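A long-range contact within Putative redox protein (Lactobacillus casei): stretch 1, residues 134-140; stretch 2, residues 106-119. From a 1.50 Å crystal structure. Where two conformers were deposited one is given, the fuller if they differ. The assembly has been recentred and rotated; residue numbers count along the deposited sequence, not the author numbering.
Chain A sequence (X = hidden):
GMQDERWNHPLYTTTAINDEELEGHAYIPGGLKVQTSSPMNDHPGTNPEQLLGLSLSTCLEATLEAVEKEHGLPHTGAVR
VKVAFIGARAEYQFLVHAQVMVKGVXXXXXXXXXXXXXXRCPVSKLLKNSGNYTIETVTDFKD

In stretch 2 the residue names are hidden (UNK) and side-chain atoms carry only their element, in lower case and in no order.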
# COMPACT_ATOMS: atom_id res chain seq x y z
N THR A 134 6.64 11.52 -4.49
CA THR A 134 6.49 12.98 -4.50
C THR A 134 5.07 13.37 -4.13
O THR A 134 4.12 12.59 -4.31
CB THR A 134 6.88 13.56 -5.90
OG1 THR A 134 6.19 12.84 -6.92
CG2 THR A 134 8.38 13.44 -6.11
N ILE A 135 4.91 14.61 -3.63
CA ILE A 135 3.64 15.12 -3.21
C ILE A 135 3.57 16.60 -3.58
O ILE A 135 4.58 17.31 -3.46
CB ILE A 135 3.37 14.85 -1.68
CG1 ILE A 135 1.98 15.29 -1.28
CG2 ILE A 135 4.45 15.47 -0.81
CD1 ILE A 135 1.53 14.76 0.09
N GLU A 136 2.39 17.04 -3.98
CA GLU A 136 2.17 18.44 -4.32
C GLU A 136 0.76 18.87 -3.92
O GLU A 136 -0.14 18.06 -3.78
CB GLU A 136 2.40 18.68 -5.81
CG GLU A 136 1.36 18.11 -6.66
CD GLU A 136 1.48 18.50 -8.15
OE1 GLU A 136 1.84 19.65 -8.49
OE2 GLU A 136 1.16 17.66 -8.99
N THR A 137 0.58 20.20 -3.82
CA THR A 137 -0.69 20.84 -3.56
C THR A 137 -1.21 21.37 -4.88
O THR A 137 -0.46 21.95 -5.64
CB THR A 137 -0.51 22.01 -2.56
OG1 THR A 137 0.20 21.54 -1.40
CG2 THR A 137 -1.87 22.59 -2.19
N VAL A 138 -2.49 21.13 -5.11
CA VAL A 138 -3.19 21.56 -6.31
C VAL A 138 -4.50 22.26 -5.95
O VAL A 138 -5.02 22.13 -4.85
CB VAL A 138 -3.46 20.37 -7.26
CG1 VAL A 138 -2.12 19.71 -7.62
CG2 VAL A 138 -4.47 19.37 -6.63
N THR A 139 -5.05 23.02 -6.89
CA THR A 139 -6.35 23.64 -6.60
C THR A 139 -7.50 22.71 -6.99
O THR A 139 -8.57 22.79 -6.40
CB THR A 139 -6.46 25.02 -7.31
OG1 THR A 139 -6.35 24.80 -8.70
CG2 THR A 139 -5.34 25.93 -6.88
N ASP A 140 -7.31 21.84 -7.99
CA ASP A 140 -8.30 20.83 -8.35
C ASP A 140 -7.65 19.64 -9.06
O ASP A 140 -6.43 19.62 -9.31
CB ASP A 140 -9.38 21.44 -9.26
CG ASP A 140 -8.80 22.08 -10.49
OD1 ASP A 140 -8.09 21.39 -11.24
OD2 ASP A 140 -9.03 23.29 -10.69
N UNK A 106 -7.30 29.34 1.30
CA UNK A 106 -6.28 29.95 0.46
C UNK A 106 -5.16 28.94 0.12
O UNK A 106 -4.89 27.99 0.89
o UNK A 106 -6.27 30.63 3.61
o UNK A 106 -4.09 30.87 2.84
c UNK A 106 -5.34 30.87 2.67
c UNK A 106 -5.72 31.18 1.19
N UNK A 107 -4.54 29.10 -1.03
CA UNK A 107 -3.52 28.15 -1.50
C UNK A 107 -2.36 27.97 -0.52
O UNK A 107 -1.87 26.87 -0.33
c UNK A 107 -2.89 26.33 -4.11
c UNK A 107 -0.86 27.46 -3.60
c UNK A 107 -0.82 25.37 -4.76
c UNK A 107 -3.01 28.53 -2.90
c UNK A 107 -2.23 27.43 -3.56
c UNK A 107 -2.18 25.31 -4.72
c UNK A 107 -0.14 26.43 -4.20
N UNK A 108 -1.92 29.04 0.12
CA UNK A 108 -0.86 28.96 1.11
C UNK A 108 -1.23 28.07 2.30
O UNK A 108 -0.38 27.34 2.81
c UNK A 108 0.42 31.08 0.60
o UNK A 108 0.73 32.26 0.88
c UNK A 108 -0.46 30.36 1.60
o UNK A 108 0.81 30.49 -0.46
N UNK A 109 -2.50 28.09 2.70
CA UNK A 109 -3.00 27.25 3.79
C UNK A 109 -3.03 25.79 3.29
O UNK A 109 -2.63 24.88 3.99
c UNK A 109 -4.42 27.67 4.33
o UNK A 109 -4.33 29.01 4.87
c UNK A 109 -4.98 26.74 5.37
N UNK A 110 -3.51 25.59 2.06
CA UNK A 110 -3.53 24.24 1.46
C UNK A 110 -2.12 23.67 1.43
O UNK A 110 -1.89 22.47 1.75
c UNK A 110 -4.14 24.25 0.06
N UNK A 111 -1.14 24.49 1.07
CA UNK A 111 0.26 24.06 1.03
C UNK A 111 0.77 23.71 2.42
O UNK A 111 1.43 22.69 2.61
c UNK A 111 2.07 26.11 -1.71
c UNK A 111 0.95 25.32 -1.07
c UNK A 111 1.20 25.09 0.40
n UNK A 111 3.27 28.28 -1.83
c UNK A 111 2.01 27.57 -1.40
N UNK A 112 0.46 24.53 3.42
CA UNK A 112 0.86 24.29 4.79
C UNK A 112 0.26 22.98 5.27
O UNK A 112 0.94 22.18 5.93
c UNK A 112 0.44 25.47 5.67
N UNK A 113 -1.02 22.76 4.97
CA UNK A 113 -1.69 21.51 5.41
C UNK A 113 -1.04 20.32 4.71
O UNK A 113 -0.93 19.24 5.30
c UNK A 113 -3.19 21.54 5.11
c UNK A 113 -6.20 23.24 6.66
c UNK A 113 -3.99 22.43 6.01
c UNK A 113 -5.37 22.43 5.85
c UNK A 113 -4.27 24.04 7.78
c UNK A 113 -3.43 23.24 6.98
c UNK A 113 -5.64 24.00 7.63
N UNK A 114 -0.65 20.49 3.45
CA UNK A 114 0.01 19.39 2.69
C UNK A 114 1.33 19.03 3.35
O UNK A 114 1.64 17.84 3.51
c UNK A 114 0.17 19.73 1.18
o UNK A 114 -1.10 20.08 0.62
c UNK A 114 0.77 18.58 0.40
N UNK A 115 2.12 20.03 3.73
CA UNK A 115 3.36 19.79 4.44
C UNK A 115 3.10 19.05 5.76
O UNK A 115 3.89 18.13 6.12
c UNK A 115 4.63 21.76 3.43
c UNK A 115 4.15 21.09 4.70
o UNK A 115 4.77 21.13 2.38
n UNK A 115 4.92 23.06 3.53
N UNK A 116 2.06 19.46 6.49
CA UNK A 116 1.70 18.84 7.77
C UNK A 116 1.40 17.36 7.57
O UNK A 116 1.88 16.51 8.31
c UNK A 116 0.45 19.49 8.42
c UNK A 116 0.70 20.79 9.25
o UNK A 116 -1.15 22.10 9.86
o UNK A 116 -0.74 20.35 11.15
c UNK A 116 -0.47 21.10 10.17
N UNK A 117 0.55 17.06 6.56
CA UNK A 117 0.10 15.67 6.36
C UNK A 117 1.24 14.80 5.81
O UNK A 117 1.36 13.62 6.13
c UNK A 117 -1.23 15.51 5.58
c UNK A 117 -1.06 15.76 4.06
c UNK A 117 -2.38 16.37 6.21
c UNK A 117 -2.36 15.59 3.26
N UNK A 118 2.10 15.39 5.00
CA UNK A 118 3.26 14.66 4.46
C UNK A 118 4.11 14.09 5.60
O UNK A 118 4.58 12.93 5.51
c UNK A 118 6.25 15.84 2.20
c UNK A 118 4.14 15.57 3.60
o UNK A 118 7.21 15.30 1.61
o UNK A 118 6.03 17.08 2.19
c UNK A 118 5.33 14.88 2.98
N UNK A 119 4.27 14.89 6.68
CA UNK A 119 5.06 14.52 7.83
C UNK A 119 4.37 13.56 8.79
O UNK A 119 5.04 12.92 9.58
n UNK A 119 6.43 17.93 8.19
c UNK A 119 5.44 15.76 8.62
o UNK A 119 7.25 16.11 7.09
c UNK A 119 6.45 16.62 7.90

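Position 106 carries two side-chain carbons, the second bearing two oxygens, and touches nothing on stretch 1; it is Asp106. Position 107 has one carbon followed by a six-carbon ring; ring carbons lie 3.5 Å from Thr137 O, which meets the ring edge, and 3.7 Å from Thr139 CG2. This is Phe107, the two carbons being CZ and CD1. Position 108 again shows two carbons ending in two oxygens; its CA-to-CB bond points away from the strand, and its side chain makes no contact with it. It is Asp108. At 109 a single carbon bears one oxygen and one carbon, the pattern of Thr109; its OG1 donates to Asp106 OD2 (2.8 Å), and its N makes a weak capping bond to the same OD2 (3.2 Å), so Asp106 closes the start of the helix.

Position 110 has one side-chain carbon, 3.6 Å from Thr137 CG2: Ala110, whose CB makes this contact. Position 111 has four carbons in a row ending in nitrogen, and its CA is 3.5 Å from Thr137 OG1; it is Lys111. Its end leads away, and NZ forms a salt bridge with Asp108 OD1 (3.6 Å). Position 112, a lone carbon directed away, is Ala112. At 113 one carbon and a six-membered carbon ring, its end leading away from the strand, give Phe113.

Position 114 has one carbon carrying an oxygen and a carbon. The oxygen sits 2.8 Å from Thr137 OG1 and the carbon 3.9 Å from Ile135 CG1. One oxygen and one carbon on a single carbon make this Thr114. Its OG1 donates to Ala110 O (2.8 Å).

Two carbons, the second with one oxygen and one nitrogen, make 115 Asn115, and three carbons ending in two oxygens make 116 Glu116; neither reaches stretch 1. Position 117, four carbons forked at the first with one arm two carbons long, is Ile117. Position 118 has three carbons, the third with two oxygens, and that third carbon is 3.5 Å from Ile135 CG2: Glu118. Position 119, two carbons ending in one oxygen and one nitrogen, is Asn119, out of reach.

The strand and helix run nearly antiparallel, at 155°, with axes 8.2 Å apart at closest. Alternation along the strand turns Ile135 and Thr137 toward the helix and Glu136 away. Thr137 lies at the centre: its methyl packs on Ala110 and Phe107, while its hydroxyl hydrogen-bonds with that of Thr114, joining a polar link to an otherwise largely nonpolar contact. Ile135 extends the packing to Thr114 and the extended Glu118, and Phe107 covers the other end beside Thr139.

Stretch 2 106-119: DFDTAKAFTNEIEN
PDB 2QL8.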